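Local atomic coordinates of lysine/ornithine decarboxylase (Vibrio vulnificus, PDB entry 2PLJ), a protein that decarboxylates lysine and ornithine, using pyridoxal phosphate in the active site of a beta/alpha-barrel fold, and is captured here with putrescine linked to the cofactor. Residues I137-D151 / K158-R171. Residues are numbered along the deposited sequence; the frame is centred on the assembly and turned at random. Where two conformers were deposited one is given.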
# COMPACT_ATOMS: atom_id res chain seq x y z
N ILE A 137 24.87 -1.01 5.68
CA ILE A 137 26.10 -1.66 5.22
C ILE A 137 26.59 -2.64 6.30
O ILE A 137 26.96 -3.79 5.99
CB ILE A 137 27.19 -0.61 4.92
CG1 ILE A 137 26.78 0.24 3.71
CG2 ILE A 137 28.58 -1.32 4.70
CD1 ILE A 137 27.58 1.59 3.60
N ARG A 138 26.60 -2.18 7.56
CA ARG A 138 27.10 -2.99 8.67
C ARG A 138 26.29 -4.27 8.88
O ARG A 138 26.88 -5.33 9.09
CB ARG A 138 27.14 -2.17 9.97
CG ARG A 138 28.15 -1.03 10.00
CD ARG A 138 28.26 -0.38 11.43
NE ARG A 138 29.02 -1.15 12.40
CZ ARG A 138 30.35 -1.08 12.57
NH1 ARG A 138 31.10 -0.29 11.81
NH2 ARG A 138 30.92 -1.82 13.50
N ASP A 139 24.96 -4.17 8.82
CA ASP A 139 24.05 -5.31 8.94
C ASP A 139 24.34 -6.38 7.88
O ASP A 139 24.39 -7.58 8.18
CB ASP A 139 22.60 -4.88 8.79
CG ASP A 139 22.13 -3.92 9.89
OD1 ASP A 139 22.77 -3.82 10.97
OD2 ASP A 139 21.08 -3.28 9.63
N ALA A 140 24.55 -5.95 6.63
CA ALA A 140 24.81 -6.87 5.54
C ALA A 140 26.18 -7.52 5.75
O ALA A 140 26.30 -8.75 5.63
CB ALA A 140 24.72 -6.17 4.19
N LEU A 141 27.18 -6.71 6.10
CA LEU A 141 28.53 -7.23 6.35
C LEU A 141 28.55 -8.26 7.49
O LEU A 141 29.27 -9.25 7.42
CB LEU A 141 29.50 -6.09 6.65
CG LEU A 141 29.99 -5.34 5.39
CD1 LEU A 141 30.86 -4.17 5.86
CD2 LEU A 141 30.82 -6.26 4.45
N ALA A 142 27.75 -8.01 8.54
CA ALA A 142 27.68 -8.92 9.68
C ALA A 142 27.18 -10.33 9.28
O ALA A 142 27.70 -11.33 9.78
CB ALA A 142 26.80 -8.35 10.80
N TYR A 143 26.21 -10.37 8.37
CA TYR A 143 25.74 -11.61 7.77
C TYR A 143 26.83 -12.24 6.90
O TYR A 143 27.01 -13.44 6.90
CB TYR A 143 24.51 -11.32 6.93
CG TYR A 143 24.11 -12.37 5.95
CD1 TYR A 143 23.82 -13.68 6.36
CD2 TYR A 143 24.00 -12.05 4.60
CE1 TYR A 143 23.44 -14.65 5.43
CE2 TYR A 143 23.62 -12.99 3.67
CZ TYR A 143 23.34 -14.29 4.07
OH TYR A 143 22.94 -15.19 3.12
N GLY A 144 27.56 -11.39 6.19
CA GLY A 144 28.72 -11.82 5.37
C GLY A 144 28.62 -11.38 3.91
O GLY A 144 29.56 -11.61 3.11
N CYS A 145 27.51 -10.73 3.58
CA CYS A 145 27.32 -10.16 2.26
C CYS A 145 28.29 -9.00 2.10
O CYS A 145 28.23 -8.03 2.87
CB CYS A 145 25.86 -9.70 2.07
SG CYS A 145 25.59 -9.01 0.43
N ASN A 146 29.16 -9.10 1.09
CA ASN A 146 30.23 -8.11 0.91
C ASN A 146 30.26 -7.44 -0.47
O ASN A 146 31.24 -6.76 -0.82
CB ASN A 146 31.59 -8.73 1.25
CG ASN A 146 31.89 -9.98 0.44
OD1 ASN A 146 31.39 -10.15 -0.67
ND2 ASN A 146 32.72 -10.87 0.99
N VAL A 147 29.21 -7.66 -1.26
CA VAL A 147 29.07 -7.02 -2.56
C VAL A 147 27.95 -5.97 -2.43
O VAL A 147 26.82 -6.30 -1.99
CB VAL A 147 28.68 -8.02 -3.69
CG1 VAL A 147 28.52 -7.29 -5.06
CG2 VAL A 147 29.74 -9.14 -3.83
N PHE A 148 28.26 -4.73 -2.81
CA PHE A 148 27.31 -3.61 -2.68
C PHE A 148 27.34 -2.81 -3.98
O PHE A 148 28.27 -2.97 -4.78
CB PHE A 148 27.68 -2.68 -1.53
CG PHE A 148 27.59 -3.35 -0.18
CD1 PHE A 148 26.36 -3.36 0.52
CD2 PHE A 148 28.71 -3.99 0.37
CE1 PHE A 148 26.24 -4.01 1.75
CE2 PHE A 148 28.62 -4.62 1.60
CZ PHE A 148 27.39 -4.65 2.30
N VAL A 149 26.34 -1.95 -4.14
CA VAL A 149 26.24 -1.12 -5.34
C VAL A 149 26.46 0.34 -4.96
O VAL A 149 25.96 0.79 -3.90
CB VAL A 149 24.82 -1.27 -5.99
CG1 VAL A 149 24.51 -0.10 -6.98
CG2 VAL A 149 24.63 -2.66 -6.64
N VAL A 150 27.15 1.07 -5.83
CA VAL A 150 27.21 2.53 -5.73
C VAL A 150 26.89 3.14 -7.07
O VAL A 150 27.18 2.54 -8.11
CB VAL A 150 28.56 3.04 -5.19
CG1 VAL A 150 28.81 2.48 -3.78
CG2 VAL A 150 29.72 2.70 -6.15
N ASP A 151 26.30 4.33 -7.06
CA ASP A 151 26.12 5.09 -8.30
C ASP A 151 26.52 6.57 -8.17
O ASP A 151 26.22 7.40 -9.05
CB ASP A 151 24.68 4.92 -8.81
CG ASP A 151 23.64 5.74 -8.01
OD1 ASP A 151 24.01 6.50 -7.07
OD2 ASP A 151 22.45 5.60 -8.35
N LYS A 158 31.07 6.31 1.71
CA LYS A 158 30.55 5.48 2.80
C LYS A 158 31.34 4.19 2.98
O LYS A 158 31.23 3.54 4.03
CB LYS A 158 29.07 5.13 2.56
CG LYS A 158 28.21 6.37 2.43
CD LYS A 158 26.73 5.99 2.41
CE LYS A 158 25.88 7.24 2.20
NZ LYS A 158 24.48 6.86 1.83
N PHE A 159 32.09 3.80 1.95
CA PHE A 159 32.85 2.53 1.96
C PHE A 159 34.32 2.65 2.36
O PHE A 159 35.03 1.63 2.45
CB PHE A 159 32.69 1.79 0.62
CG PHE A 159 31.33 1.17 0.47
CD1 PHE A 159 31.04 -0.01 1.13
CD2 PHE A 159 30.32 1.85 -0.22
CE1 PHE A 159 29.74 -0.57 1.06
CE2 PHE A 159 29.03 1.33 -0.31
CZ PHE A 159 28.74 0.11 0.33
N LYS A 160 34.77 3.87 2.59
CA LYS A 160 36.16 4.05 3.06
C LYS A 160 36.41 3.23 4.33
O LYS A 160 37.45 2.55 4.47
CB LYS A 160 36.44 5.53 3.31
CG LYS A 160 36.59 6.35 2.04
CD LYS A 160 36.87 7.80 2.43
CE LYS A 160 37.31 8.64 1.26
NZ LYS A 160 37.89 9.95 1.73
N ALA A 161 35.46 3.31 5.26
CA ALA A 161 35.58 2.65 6.55
C ALA A 161 35.52 1.12 6.40
O ALA A 161 35.85 0.39 7.33
CB ALA A 161 34.49 3.17 7.50
N TYR A 162 35.10 0.65 5.22
CA TYR A 162 34.89 -0.79 4.95
C TYR A 162 35.76 -1.31 3.80
O TYR A 162 35.49 -2.39 3.27
CB TYR A 162 33.40 -1.07 4.68
CG TYR A 162 32.54 -0.56 5.80
CD1 TYR A 162 31.80 0.61 5.66
CD2 TYR A 162 32.53 -1.21 7.04
CE1 TYR A 162 31.02 1.12 6.72
CE2 TYR A 162 31.75 -0.73 8.11
CZ TYR A 162 31.01 0.44 7.95
OH TYR A 162 30.30 0.91 9.01
N ARG A 163 36.81 -0.55 3.46
CA ARG A 163 37.56 -0.83 2.22
C ARG A 163 38.22 -2.21 2.18
O ARG A 163 38.46 -2.76 1.11
CB ARG A 163 38.62 0.23 1.98
CG ARG A 163 39.66 0.29 3.09
CD ARG A 163 40.91 1.01 2.62
NE ARG A 163 40.60 2.31 2.03
CZ ARG A 163 40.47 3.43 2.73
NH1 ARG A 163 40.63 3.42 4.06
NH2 ARG A 163 40.20 4.58 2.11
N ASP A 164 38.54 -2.76 3.33
CA ASP A 164 39.11 -4.10 3.41
C ASP A 164 38.12 -5.23 3.21
O ASP A 164 38.50 -6.35 3.01
CB ASP A 164 39.77 -4.33 4.76
CG ASP A 164 41.02 -3.48 4.95
OD1 ASP A 164 41.55 -2.96 4.00
OD2 ASP A 164 41.44 -3.35 6.08
N ASP A 165 36.83 -4.89 3.26
CA ASP A 165 35.78 -5.87 3.45
C ASP A 165 34.83 -6.04 2.25
O ASP A 165 34.13 -6.99 2.19
CB ASP A 165 34.95 -5.56 4.67
CG ASP A 165 35.76 -5.47 5.93
OD1 ASP A 165 36.71 -6.22 6.05
OD2 ASP A 165 35.42 -4.61 6.77
N VAL A 166 34.82 -5.08 1.37
CA VAL A 166 33.79 -4.99 0.33
C VAL A 166 34.35 -5.03 -1.11
O VAL A 166 35.52 -4.68 -1.35
CB VAL A 166 32.92 -3.69 0.49
CG1 VAL A 166 32.27 -3.63 1.90
CG2 VAL A 166 33.74 -2.44 0.17
N GLU A 167 33.50 -5.42 -2.05
CA GLU A 167 33.75 -5.13 -3.46
C GLU A 167 32.46 -4.54 -4.04
O GLU A 167 31.37 -4.97 -3.68
CB GLU A 167 34.21 -6.36 -4.25
CG GLU A 167 33.28 -7.57 -4.13
CD GLU A 167 33.77 -8.81 -4.88
OE1 GLU A 167 34.87 -8.77 -5.47
OE2 GLU A 167 33.06 -9.84 -4.86
N LEU A 168 32.61 -3.55 -4.91
CA LEU A 168 31.44 -2.76 -5.34
C LEU A 168 31.09 -2.94 -6.82
O LEU A 168 31.98 -3.04 -7.69
CB LEU A 168 31.74 -1.27 -5.09
CG LEU A 168 32.13 -0.87 -3.65
CD1 LEU A 168 32.39 0.61 -3.60
CD2 LEU A 168 31.01 -1.29 -2.69
N LEU A 169 29.79 -2.95 -7.10
CA LEU A 169 29.28 -2.83 -8.46
C LEU A 169 28.89 -1.38 -8.67
O LEU A 169 28.19 -0.79 -7.82
CB LEU A 169 28.05 -3.73 -8.68
CG LEU A 169 28.32 -5.24 -8.63
CD1 LEU A 169 26.98 -6.03 -8.49
CD2 LEU A 169 29.11 -5.70 -9.86
N VAL A 170 29.31 -0.80 -9.80
CA VAL A 170 28.96 0.59 -10.12
C VAL A 170 27.77 0.54 -11.06
O VAL A 170 27.85 -0.06 -12.12
CB VAL A 170 30.13 1.37 -10.79
CG1 VAL A 170 29.68 2.80 -11.04
CG2 VAL A 170 31.37 1.33 -9.88
N ARG A 171 26.65 1.14 -10.63
CA ARG A 171 25.41 1.03 -11.38
C ARG A 171 25.31 2.21 -12.34
O ARG A 171 25.42 3.37 -11.92
CB ARG A 171 24.20 1.03 -10.44
CG ARG A 171 22.88 1.00 -11.24
CD ARG A 171 21.72 0.66 -10.33
NE ARG A 171 20.44 0.86 -11.00
CZ ARG A 171 19.24 0.65 -10.44
NH1 ARG A 171 19.13 0.14 -9.21
NH2 ARG A 171 18.13 0.93 -11.14
O HOH W 1 32.44 -11.18 -2.70
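Leu169 N donates to the carbonyl O of Phe148 at 2.8 Å, and the CA of Leu168 adds a C-H...O contact to the same oxygen. This is the parallel pairing of neighbouring strands 147-150 and 167-171 in the beta/alpha-barrel, joined by a beta-alpha-beta crossover through helix 153-157. Further bonds run from Glu167 N to Asn146 O, Phe148 N to Glu167 O, Val150 N to Leu169 O and Arg171 N to Val150 O, while the short strand axes cross at -32°.

Phe148, Val150 and Leu168 face the surrounding layer, where Phe159 lies between these strand residues and Ile137 of helix 134-143. The Phe159 ring is sandwiched, with Leu168 CD2 over the centre of one face and Ile137 CD1 over the other, 4.1 Å from the centroid. Its CZ meets Phe148 CB at 3.5 Å, the two rings lying oblique to each other, and Val150 CG1 closes on CE2. Ile137 is forked between two rings: its CG2, anti to the backbone N, lies over a face of Tyr162, whose CD2 receives Leu141 CD1 at 3.6 Å. In one of two deposited conformers of Arg138, NH1 reaches the Tyr162 OH, so this bond is not certain; the hydroxyl also bonds Asp134.

On the face bearing Val147, Val149 and Leu169, Val147 CG1 packs on Leu169 CD1. Arg171 belongs to the ligand pocket, its side chain touching the bound putrescine-cofactor adduct, and its CB rests against Val149 CG1 at 3.7 Å. Glu167, salt-bridged to Arg207 and Lys209, has CG between backbone N and carbonyl carbon (chi1 53°) and brings OE2 within 3.5 Å of Val147 CG2; a water donates to this oxygen and to Asn146 OD1.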